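Local atomic coordinates of AvrRpt2 (Erwinia amylovora, PDB entry 6HQZ), a protein that acts as a type III secreted effector of the fire blight pathogen and, as a papain-like C70-family cysteine protease, probably cleaves target proteins. Residues H30-P36 against L61-L67; N66-L72 against H147-E153; F95-P100 against F137-A142. The contacts are given in a common frame with arbitrary orientation. Residues are numbered along the deposited sequence.

Contact 1: residues H30-P36 against L61-L67; sequences HSISSGP and LMRNENL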
loop_
_atom_site.group_PDB
_atom_site.type_symbol
_atom_site.label_atom_id
_atom_site.label_comp_id
_atom_site.label_asym_id
_atom_site.label_seq_id
_atom_site.Cartn_x
_atom_site.Cartn_y
_atom_site.Cartn_z
ATOM N N HIS A 30 -6.203 8.771 17.859
ATOM C CA HIS A 30 -7.456 9.357 18.397
ATOM C C HIS A 30 -7.473 9.369 19.925
ATOM O O HIS A 30 -6.904 8.483 20.588
ATOM C CB HIS A 30 -8.672 8.537 17.903
ATOM C CG HIS A 30 -8.887 8.600 16.421
ATOM N ND1 HIS A 30 -10.008 9.173 15.850
ATOM C CD2 HIS A 30 -8.102 8.201 15.397
ATOM C CE1 HIS A 30 -9.900 9.126 14.535
ATOM N NE2 HIS A 30 -8.749 8.553 14.232
ATOM N N SER A 31 -8.124 10.383 20.484
ATOM C CA SER A 31 -8.473 10.436 21.894
ATOM C C SER A 31 -9.964 10.399 21.943
ATOM O O SER A 31 -10.642 11.353 21.606
ATOM C CB SER A 31 -7.975 11.713 22.548
ATOM O OG SER A 31 -6.595 11.580 22.747
ATOM N N ILE A 32 -10.477 9.272 22.363
ATOM C CA ILE A 32 -11.886 9.042 22.345
ATOM C C ILE A 32 -12.253 8.673 23.769
ATOM O O ILE A 32 -11.797 7.637 24.303
ATOM C CB ILE A 32 -12.281 7.914 21.370
ATOM C CG1 ILE A 32 -11.584 8.083 19.995
ATOM C CG2 ILE A 32 -13.799 7.861 21.246
ATOM C CD1 ILE A 32 -11.927 7.045 18.935
ATOM N N SER A 33 -13.134 9.485 24.334
ATOM C CA SER A 33 -13.523 9.391 25.724
ATOM C C SER A 33 -14.566 8.311 26.054
ATOM O O SER A 33 -14.896 8.163 27.234
ATOM C CB SER A 33 -14.121 10.722 26.136
ATOM O OG SER A 33 -15.434 10.811 25.616
ATOM N N SER A 34 -15.133 7.627 25.045
ATOM C CA SER A 34 -16.148 6.597 25.275
ATOM C C SER A 34 -16.063 5.499 24.221
ATOM O O SER A 34 -15.429 5.643 23.188
ATOM C CB SER A 34 -17.549 7.213 25.304
ATOM O OG SER A 34 -17.911 7.712 24.032
ATOM N N GLY A 35 -16.703 4.379 24.492
ATOM C CA GLY A 35 -16.518 3.212 23.659
ATOM C C GLY A 35 -17.788 2.428 23.629
ATOM O O GLY A 35 -18.790 2.826 24.222
ATOM N N PRO A 36 -17.758 1.297 22.954
ATOM C CA PRO A 36 -18.930 0.459 22.896
ATOM C C PRO A 36 -19.440 0.154 24.300
ATOM O O PRO A 36 -18.655 -0.052 25.249
ATOM C CB PRO A 36 -18.422 -0.776 22.193
ATOM C CG PRO A 36 -17.275 -0.246 21.351
ATOM C CD PRO A 36 -16.605 0.667 22.301
ATOM N N LEU A 61 -20.240 5.868 16.810
ATOM C CA LEU A 61 -18.856 6.164 17.221
ATOM C C LEU A 61 -17.978 6.512 16.044
ATOM O O LEU A 61 -17.259 7.515 16.074
ATOM C CB LEU A 61 -18.227 4.993 18.001
ATOM C CG LEU A 61 -18.377 5.016 19.516
ATOM C CD1 LEU A 61 -18.230 3.615 20.117
ATOM C CD2 LEU A 61 -17.369 5.968 20.136
ATOM N N MET A 62 -18.053 5.681 14.998
ATOM C CA MET A 62 -17.292 5.882 13.762
ATOM C C MET A 62 -17.566 7.287 13.149
ATOM O O MET A 62 -16.614 8.044 12.849
ATOM C CB MET A 62 -17.594 4.742 12.766
ATOM C CG MET A 62 -17.013 3.399 13.155
ATOM S SD MET A 62 -17.785 2.002 12.308
ATOM C CE MET A 62 -17.445 2.436 10.586
ATOM N N ARG A 63 -18.849 7.642 13.020
ATOM C CA ARG A 63 -19.262 8.949 12.521
ATOM C C ARG A 63 -18.671 10.053 13.387
ATOM O O ARG A 63 -18.094 10.993 12.877
ATOM C CB ARG A 63 -20.785 9.035 12.519
ATOM C CG ARG A 63 -21.418 10.324 11.980
ATOM C CD ARG A 63 -22.957 10.268 11.859
ATOM N NE ARG A 63 -23.306 8.945 11.360
ATOM C CZ ARG A 63 -23.796 7.908 12.069
ATOM N NH1 ARG A 63 -24.158 8.041 13.350
ATOM N NH2 ARG A 63 -23.999 6.737 11.451
ATOM N N ASN A 64 -18.799 9.909 14.700
ATOM C CA ASN A 64 -18.353 10.918 15.666
ATOM C C ASN A 64 -16.871 11.094 15.833
ATOM O O ASN A 64 -16.460 12.198 16.213
ATOM C CB ASN A 64 -18.967 10.654 17.046
ATOM C CG ASN A 64 -20.444 10.983 17.065
ATOM O OD1 ASN A 64 -20.959 11.486 16.085
ATOM N ND2 ASN A 64 -21.130 10.695 18.161
ATOM N N GLU A 65 -16.085 10.053 15.560
ATOM C CA GLU A 65 -14.654 10.095 15.804
ATOM C C GLU A 65 -13.831 9.867 14.579
ATOM O O GLU A 65 -12.662 9.581 14.715
ATOM C CB GLU A 65 -14.263 9.023 16.809
ATOM C CG GLU A 65 -15.060 9.049 18.087
ATOM C CD GLU A 65 -14.860 10.324 18.861
ATOM O OE1 GLU A 65 -13.823 11.014 18.682
ATOM O OE2 GLU A 65 -15.747 10.625 19.662
ATOM N N ASN A 66 -14.437 9.955 13.401
ATOM C CA ASN A 66 -13.718 9.837 12.137
ATOM C C ASN A 66 -12.915 8.547 12.018
ATOM O O ASN A 66 -11.701 8.526 11.747
ATOM C CB ASN A 66 -12.850 11.061 11.930
ATOM C CG ASN A 66 -13.644 12.337 12.091
ATOM O OD1 ASN A 66 -13.414 13.102 13.012
ATOM N ND2 ASN A 66 -14.624 12.549 11.206
ATOM N N LEU A 67 -13.620 7.457 12.250
ATOM C CA LEU A 67 -13.097 6.126 11.994
ATOM C C LEU A 67 -13.942 5.535 10.863
ATOM O O LEU A 67 -15.076 5.952 10.632
ATOM C CB LEU A 67 -13.186 5.274 13.241
ATOM C CG LEU A 67 -12.413 5.636 14.516
ATOM C CD1 LEU A 67 -12.898 4.691 15.608
ATOM C CD2 LEU A 67 -10.917 5.408 14.370
#
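No hydrogen bond crosses between residues 30-36 and 61-67; side-chain shape does the work. Ile32, in the loop after helix 19-27, points into the contact with an m,t rotamer. Its CG2 meets Glu65 CD at 3.6 Å and Leu61 CD2 at 4.2 Å, while its extended CD1 lies 4.2 Å from Leu67 CD1. Glu65 is m at both chi1 and chi2, a bend that lays its CB and CG beside Ile32 (CB of Glu65 to CD1 of Ile32, 3.7 Å). These partners sit around the C-terminal end of helix 49-65, which closes in a Schellman motif: Asn66 takes a positive phi of 55°, and Leu67 N bonds back to Met62 O at 3.1 Å. The turn sends the chain straight into strand 67-69 of the papain-like protease fold and brings Leu67 round to the loop. There Leu67, m,t like Ile32, sets CD2 over the face of the His30 ring, 3.9 Å from its centroid, a CH-pi contact; the m rotamer of His30 carries that ring in beside the helix end, where its NE2 hydrogen-bonds Ser152. One turn back, Leu61 has a chi1 of -91°, between the rotamer wells, and spreads its methyls along the loop: CD2 is 3.6 Å from Ser34 O, CD1 4.0 Å from Pro36 CD.

Contact 2: residues N66-L72 against H147-E153; sequences NLAEVSL and HAMLYSE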
loop_
_atom_site.group_PDB
_atom_site.type_symbol
_atom_site.label_atom_id
_atom_site.label_comp_id
_atom_site.label_asym_id
_atom_site.label_seq_id
_atom_site.Cartn_x
_atom_site.Cartn_y
_atom_site.Cartn_z
ATOM N N ASN A 66 -14.437 9.955 13.401
ATOM C CA ASN A 66 -13.718 9.837 12.137
ATOM C C ASN A 66 -12.915 8.547 12.018
ATOM O O ASN A 66 -11.701 8.526 11.747
ATOM C CB ASN A 66 -12.850 11.061 11.930
ATOM C CG ASN A 66 -13.644 12.337 12.091
ATOM O OD1 ASN A 66 -13.414 13.102 13.012
ATOM N ND2 ASN A 66 -14.624 12.549 11.206
ATOM N N LEU A 67 -13.620 7.457 12.250
ATOM C CA LEU A 67 -13.097 6.126 11.994
ATOM C C LEU A 67 -13.942 5.535 10.863
ATOM O O LEU A 67 -15.076 5.952 10.632
ATOM C CB LEU A 67 -13.186 5.274 13.241
ATOM C CG LEU A 67 -12.413 5.636 14.516
ATOM C CD1 LEU A 67 -12.898 4.691 15.608
ATOM C CD2 LEU A 67 -10.917 5.408 14.370
ATOM N N ALA A 68 -13.343 4.633 10.114
ATOM C CA ALA A 68 -13.993 3.896 9.063
ATOM C C ALA A 68 -13.543 2.445 9.040
ATOM O O ALA A 68 -12.488 2.081 9.580
ATOM C CB ALA A 68 -13.697 4.521 7.714
ATOM N N GLU A 69 -14.358 1.642 8.372
ATOM C CA GLU A 69 -14.140 0.196 8.327
ATOM C C GLU A 69 -13.720 -0.280 6.972
ATOM O O GLU A 69 -14.088 0.288 5.949
ATOM C CB GLU A 69 -15.376 -0.564 8.766
ATOM C CG GLU A 69 -16.606 -0.452 7.857
ATOM C CD GLU A 69 -17.916 -0.814 8.551
ATOM O OE1 GLU A 69 -17.981 -0.983 9.809
ATOM O OE2 GLU A 69 -18.895 -0.976 7.832
ATOM N N VAL A 70 -12.957 -1.331 6.987
ATOM C CA VAL A 70 -12.503 -1.990 5.774
ATOM C C VAL A 70 -13.591 -2.940 5.272
ATOM O O VAL A 70 -14.089 -3.745 6.058
ATOM C CB VAL A 70 -11.276 -2.848 6.115
ATOM C CG1 VAL A 70 -10.853 -3.647 4.871
ATOM C CG2 VAL A 70 -10.128 -2.008 6.650
ATOM N N SER A 71 -13.931 -2.886 3.980
ATOM C CA SER A 71 -14.863 -3.810 3.371
ATOM C C SER A 71 -14.269 -5.167 3.342
ATOM O O SER A 71 -13.230 -5.393 2.708
ATOM C CB SER A 71 -15.181 -3.440 1.926
ATOM O OG SER A 71 -15.890 -2.251 1.952
ATOM N N LEU A 72 -14.919 -6.075 4.052
ATOM C CA LEU A 72 -14.442 -7.422 4.185
ATOM C C LEU A 72 -14.685 -8.273 2.965
ATOM O O LEU A 72 -15.786 -8.292 2.422
ATOM C CB LEU A 72 -15.091 -8.088 5.403
ATOM C CG LEU A 72 -14.757 -7.356 6.714
ATOM C CD1 LEU A 72 -15.456 -8.075 7.867
ATOM C CD2 LEU A 72 -13.255 -7.294 7.010
ATOM N N HIS A 147 -17.516 -4.299 11.054
ATOM C CA HIS A 147 -16.579 -3.366 11.709
ATOM C C HIS A 147 -15.406 -4.079 12.317
ATOM O O HIS A 147 -14.795 -3.574 13.232
ATOM C CB HIS A 147 -17.266 -2.473 12.736
ATOM C CG HIS A 147 -18.178 -3.195 13.677
ATOM N ND1 HIS A 147 -19.514 -3.385 13.413
ATOM C CD2 HIS A 147 -17.944 -3.773 14.882
ATOM C CE1 HIS A 147 -20.066 -4.051 14.416
ATOM N NE2 HIS A 147 -19.124 -4.330 15.303
ATOM N N ALA A 148 -15.088 -5.244 11.768
ATOM C CA ALA A 148 -14.001 -6.075 12.207
ATOM C C ALA A 148 -12.650 -5.334 12.184
ATOM O O ALA A 148 -11.808 -5.610 13.047
ATOM C CB ALA A 148 -13.953 -7.356 11.391
ATOM N N MET A 149 -12.466 -4.406 11.221
ATOM C CA MET A 149 -11.174 -3.765 10.967
ATOM C C MET A 149 -11.472 -2.293 10.771
ATOM O O MET A 149 -12.166 -1.941 9.794
ATOM C CB MET A 149 -10.584 -4.355 9.680
ATOM C CG MET A 149 -9.985 -5.783 9.880
ATOM S SD MET A 149 -9.571 -6.474 8.292
ATOM C CE MET A 149 -8.165 -5.531 7.864
ATOM N N LEU A 150 -11.014 -1.459 11.714
ATOM C CA LEU A 150 -11.261 -0.053 11.712
ATOM C C LEU A 150 -9.975 0.728 11.488
ATOM O O LEU A 150 -8.885 0.335 11.932
ATOM C CB LEU A 150 -11.908 0.423 13.005
ATOM C CG LEU A 150 -13.332 -0.041 13.284
ATOM C CD1 LEU A 150 -13.799 0.502 14.629
ATOM C CD2 LEU A 150 -14.332 0.395 12.218
ATOM N N TYR A 151 -10.132 1.867 10.817
ATOM C CA TYR A 151 -8.988 2.754 10.565
ATOM C C TYR A 151 -9.366 4.199 10.733
ATOM O O TYR A 151 -10.581 4.528 10.766
ATOM C CB TYR A 151 -8.390 2.466 9.180
ATOM C CG TYR A 151 -9.290 2.783 7.986
ATOM C CD1 TYR A 151 -9.289 4.062 7.393
ATOM C CD2 TYR A 151 -10.101 1.782 7.414
ATOM C CE1 TYR A 151 -10.115 4.342 6.301
ATOM C CE2 TYR A 151 -10.903 2.047 6.324
ATOM C CZ TYR A 151 -10.917 3.316 5.793
ATOM O OH TYR A 151 -11.706 3.498 4.739
ATOM N N SER A 152 -8.324 5.059 10.775
ATOM C CA SER A 152 -8.480 6.487 10.959
ATOM C C SER A 152 -8.779 7.193 9.646
ATOM O O SER A 152 -8.087 6.998 8.677
ATOM C CB SER A 152 -7.209 7.174 11.519
ATOM O OG SER A 152 -7.528 8.541 11.843
ATOM N N GLU A 153 -9.823 8.002 9.643
ATOM C CA GLU A 153 -10.082 8.951 8.531
ATOM C C GLU A 153 -9.389 10.310 8.712
ATOM O O GLU A 153 -9.448 11.149 7.800
ATOM C CB GLU A 153 -11.581 9.147 8.327
ATOM C CG GLU A 153 -12.248 7.922 7.725
ATOM C CD GLU A 153 -13.677 8.195 7.281
ATOM O OE1 GLU A 153 -14.416 8.936 7.994
ATOM O OE2 GLU A 153 -14.052 7.662 6.208
HETATM O O HOH W 1 -13.978 -4.381 8.760
#
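Four backbone hydrogen bonds pair these strands antiparallel. Ala68 and Tyr151 satisfy each other, Ala68 N to Tyr151 O at 2.8 Å and Tyr151 N to Ala68 O at 2.7 Å. Beyond them, Glu153 N donates to Asn66 O (2.9 Å) and Val70 N to Met149 O (3.0 Å). At Val70, just beyond strand 67-69, the return bond is not direct: a water donates to Val70 O at 2.8 Å and accepts from Met149 N at 2.9 Å. Ala68 CB lies over the Tyr151 ring, 4.0 Å from its centroid. Three polar side chains find their strongest partners outside the two segments: Glu69 forms a salt bridge with Arg55, His147 bonds Leu43 O through NE2 and Arg55 through ND1, and Ser152 OG pairs with His30. The other edge of 149-152 bonds Gly96 and Met94, whereas 67-69 is an outermost strand in this chain. The C-terminal strand 149-152 is thus inserted between 67-69 and 93-98, in the antiparallel sheet of this papain-like protease fold.

Contact 3: residues F95-P100 against F137-A142; sequences FGWQTP and FNQRLA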
loop_
_atom_site.group_PDB
_atom_site.type_symbol
_atom_site.label_atom_id
_atom_site.label_comp_id
_atom_site.label_asym_id
_atom_site.label_seq_id
_atom_site.Cartn_x
_atom_site.Cartn_y
_atom_site.Cartn_z
ATOM N N PHE A 95 -8.202 -4.257 14.735
ATOM C CA PHE A 95 -8.971 -5.464 14.423
ATOM C C PHE A 95 -9.373 -6.227 15.673
ATOM O O PHE A 95 -8.636 -6.363 16.679
ATOM C CB PHE A 95 -8.226 -6.393 13.436
ATOM C CG PHE A 95 -7.006 -7.045 13.968
ATOM C CD1 PHE A 95 -5.812 -6.363 13.936
ATOM C CD2 PHE A 95 -7.002 -8.344 14.405
ATOM C CE1 PHE A 95 -4.639 -6.951 14.352
ATOM C CE2 PHE A 95 -5.821 -8.958 14.794
ATOM C CZ PHE A 95 -4.650 -8.254 14.797
ATOM N N GLY A 96 -10.582 -6.772 15.551
ATOM C CA GLY A 96 -11.185 -7.654 16.542
ATOM C C GLY A 96 -10.916 -9.068 16.166
ATOM O O GLY A 96 -11.113 -9.428 15.013
ATOM N N TRP A 97 -10.517 -9.899 17.139
ATOM C CA TRP A 97 -10.220 -11.309 16.862
ATOM C C TRP A 97 -10.413 -12.180 18.045
ATOM O O TRP A 97 -10.424 -11.721 19.174
ATOM C CB TRP A 97 -8.799 -11.482 16.326
ATOM C CG TRP A 97 -7.712 -11.111 17.270
ATOM C CD1 TRP A 97 -7.324 -9.854 17.662
ATOM C CD2 TRP A 97 -6.783 -12.029 17.902
ATOM N NE1 TRP A 97 -6.228 -9.946 18.483
ATOM C CE2 TRP A 97 -5.845 -11.247 18.598
ATOM C CE3 TRP A 97 -6.612 -13.408 17.863
ATOM C CZ2 TRP A 97 -4.824 -11.799 19.307
ATOM C CZ3 TRP A 97 -5.536 -13.975 18.545
ATOM C CH2 TRP A 97 -4.675 -13.168 19.283
ATOM N N GLN A 98 -10.627 -13.461 17.793
ATOM C CA GLN A 98 -10.963 -14.370 18.836
ATOM C C GLN A 98 -9.769 -15.285 19.148
ATOM O O GLN A 98 -9.235 -15.943 18.246
ATOM C CB GLN A 98 -12.227 -15.172 18.500
ATOM C CG GLN A 98 -12.751 -16.009 19.653
ATOM C CD GLN A 98 -14.015 -16.795 19.329
ATOM O OE1 GLN A 98 -14.244 -17.150 18.190
ATOM N NE2 GLN A 98 -14.839 -17.030 20.338
ATOM N N THR A 99 -9.440 -15.417 20.424
ATOM C CA THR A 99 -8.284 -16.197 20.758
ATOM C C THR A 99 -8.641 -17.660 20.867
ATOM O O THR A 99 -9.821 -18.033 21.044
ATOM C CB THR A 99 -7.604 -15.711 22.065
ATOM O OG1 THR A 99 -8.525 -15.790 23.159
ATOM C CG2 THR A 99 -7.104 -14.319 21.916
ATOM N N PRO A 100 -7.610 -18.510 20.818
ATOM C CA PRO A 100 -7.869 -19.874 21.070
ATOM C C PRO A 100 -8.626 -20.135 22.359
ATOM O O PRO A 100 -9.527 -20.918 22.372
ATOM C CB PRO A 100 -6.442 -20.460 21.219
ATOM C CG PRO A 100 -5.658 -19.680 20.222
ATOM C CD PRO A 100 -6.226 -18.294 20.338
ATOM N N PHE A 137 -4.737 -15.022 11.572
ATOM C CA PHE A 137 -5.492 -13.834 11.423
ATOM C C PHE A 137 -6.785 -14.058 10.639
ATOM O O PHE A 137 -7.877 -13.656 11.063
ATOM C CB PHE A 137 -4.625 -12.764 10.791
ATOM C CG PHE A 137 -5.388 -11.538 10.453
ATOM C CD1 PHE A 137 -5.603 -10.581 11.407
ATOM C CD2 PHE A 137 -5.837 -11.346 9.139
ATOM C CE1 PHE A 137 -6.299 -9.423 11.052
ATOM C CE2 PHE A 137 -6.572 -10.248 8.808
ATOM C CZ PHE A 137 -6.741 -9.265 9.741
ATOM N N ASN A 138 -6.659 -14.734 9.508
ATOM C CA ASN A 138 -7.838 -15.061 8.756
ATOM C C ASN A 138 -8.839 -15.989 9.490
ATOM O O ASN A 138 -10.067 -15.881 9.341
ATOM C CB ASN A 138 -7.463 -15.681 7.391
ATOM C CG ASN A 138 -6.939 -14.650 6.423
ATOM O OD1 ASN A 138 -7.521 -13.563 6.275
ATOM N ND2 ASN A 138 -5.869 -15.019 5.678
ATOM N N GLN A 139 -8.306 -16.915 10.228
ATOM C CA GLN A 139 -9.186 -17.834 10.985
ATOM C C GLN A 139 -9.931 -17.128 12.103
ATOM O O GLN A 139 -11.072 -17.470 12.377
ATOM C CB GLN A 139 -8.378 -18.918 11.634
ATOM C CG GLN A 139 -9.228 -19.882 12.471
ATOM C CD GLN A 139 -8.326 -20.863 13.201
ATOM O OE1 GLN A 139 -7.163 -21.058 12.806
ATOM N NE2 GLN A 139 -8.844 -21.479 14.275
ATOM N N ARG A 140 -9.283 -16.136 12.698
ATOM C CA ARG A 140 -9.759 -15.580 13.987
ATOM C C ARG A 140 -10.316 -14.200 13.921
ATOM O O ARG A 140 -10.919 -13.766 14.876
ATOM C CB ARG A 140 -8.610 -15.626 14.987
ATOM C CG ARG A 140 -8.103 -17.038 15.185
ATOM C CD ARG A 140 -7.002 -17.121 16.209
ATOM N NE ARG A 140 -6.771 -18.535 16.506
ATOM C CZ ARG A 140 -7.612 -19.275 17.226
ATOM N NH1 ARG A 140 -8.708 -18.725 17.794
ATOM N NH2 ARG A 140 -7.374 -20.565 17.384
ATOM N N LEU A 141 -10.207 -13.533 12.774
ATOM C CA LEU A 141 -10.788 -12.222 12.605
ATOM C C LEU A 141 -12.288 -12.246 12.797
ATOM O O LEU A 141 -12.953 -13.284 12.519
ATOM C CB LEU A 141 -10.494 -11.680 11.182
ATOM C CG LEU A 141 -10.950 -10.270 10.872
ATOM C CD1 LEU A 141 -10.249 -9.178 11.680
ATOM C CD2 LEU A 141 -10.727 -10.009 9.380
ATOM N N ALA A 142 -12.813 -11.154 13.324
ATOM C CA ALA A 142 -14.262 -11.023 13.530
ATOM C C ALA A 142 -15.109 -10.867 12.248
ATOM O O ALA A 142 -15.856 -9.948 12.148
ATOM C CB ALA A 142 -14.529 -9.859 14.468
#
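This is a helix end docked on the sheet: the last turn of helix 134-140 and the residues after it lie beside the C-terminal half of inner strand 93-98, on the side that strand 149-152 flanks nearer its start. A single beta bridge, Trp97 with Leu141 (CA to CA 4.4 Å), sets the register. Gln98 N donates to Arg140 O at 2.9 Å and Ala142 N to Gly96 O at 3.0 Å, with Trp97 CA 3.2 Å from Arg140 O between them. Gly96 N bonds Ala148 on this same edge, so the segment after the helix carries on where strand 149-152 starts. On the buried side Phe137 turns its edge to the face of Phe95, a T-shaped pair with centroids 5.1 Å apart and planes at 76°, and Leu141 CD1 packs 3.9 Å from Phe95 CB. Toward the surface, Arg140 stretches along the strand, its CD near the edge of the Trp97 ring (4.1 Å from CE3). Arg140 NH1 donates to Gln98 O at 2.9 Å, and Arg140 NH2 lies 3.4 Å from Pro100 CG. All three acceptors are main-chain carbonyls, so the arginine's bond is no salt bridge and backbone polar groups hold the alignment, beside the Phe95-Phe137 pair.

From the N terminus, contact 1 comes first: it brings the end of helix 49-65 back against the loop after helix 19-27, closing a largely helical excursion. Contact 2 opens as contact 1 closes, sharing Asn66 and Leu67, and spans the chain almost to its C terminus. Contact 3 lies wholly within that span, joining strand 93-98 to the end of helix 134-140. Nothing crosses. His30 NE2 reaches Ser152 OG at 2.7 Å, tying contact 1 to the C-terminal strand, whose start meets contact 3 through Ala148 O and Gly96 N, 3.0 Å apart. Contacts 1 and 3, with centres about 22 Å apart, do not touch; contact 2, a strand pairing within the sheet, lies between them and touches both.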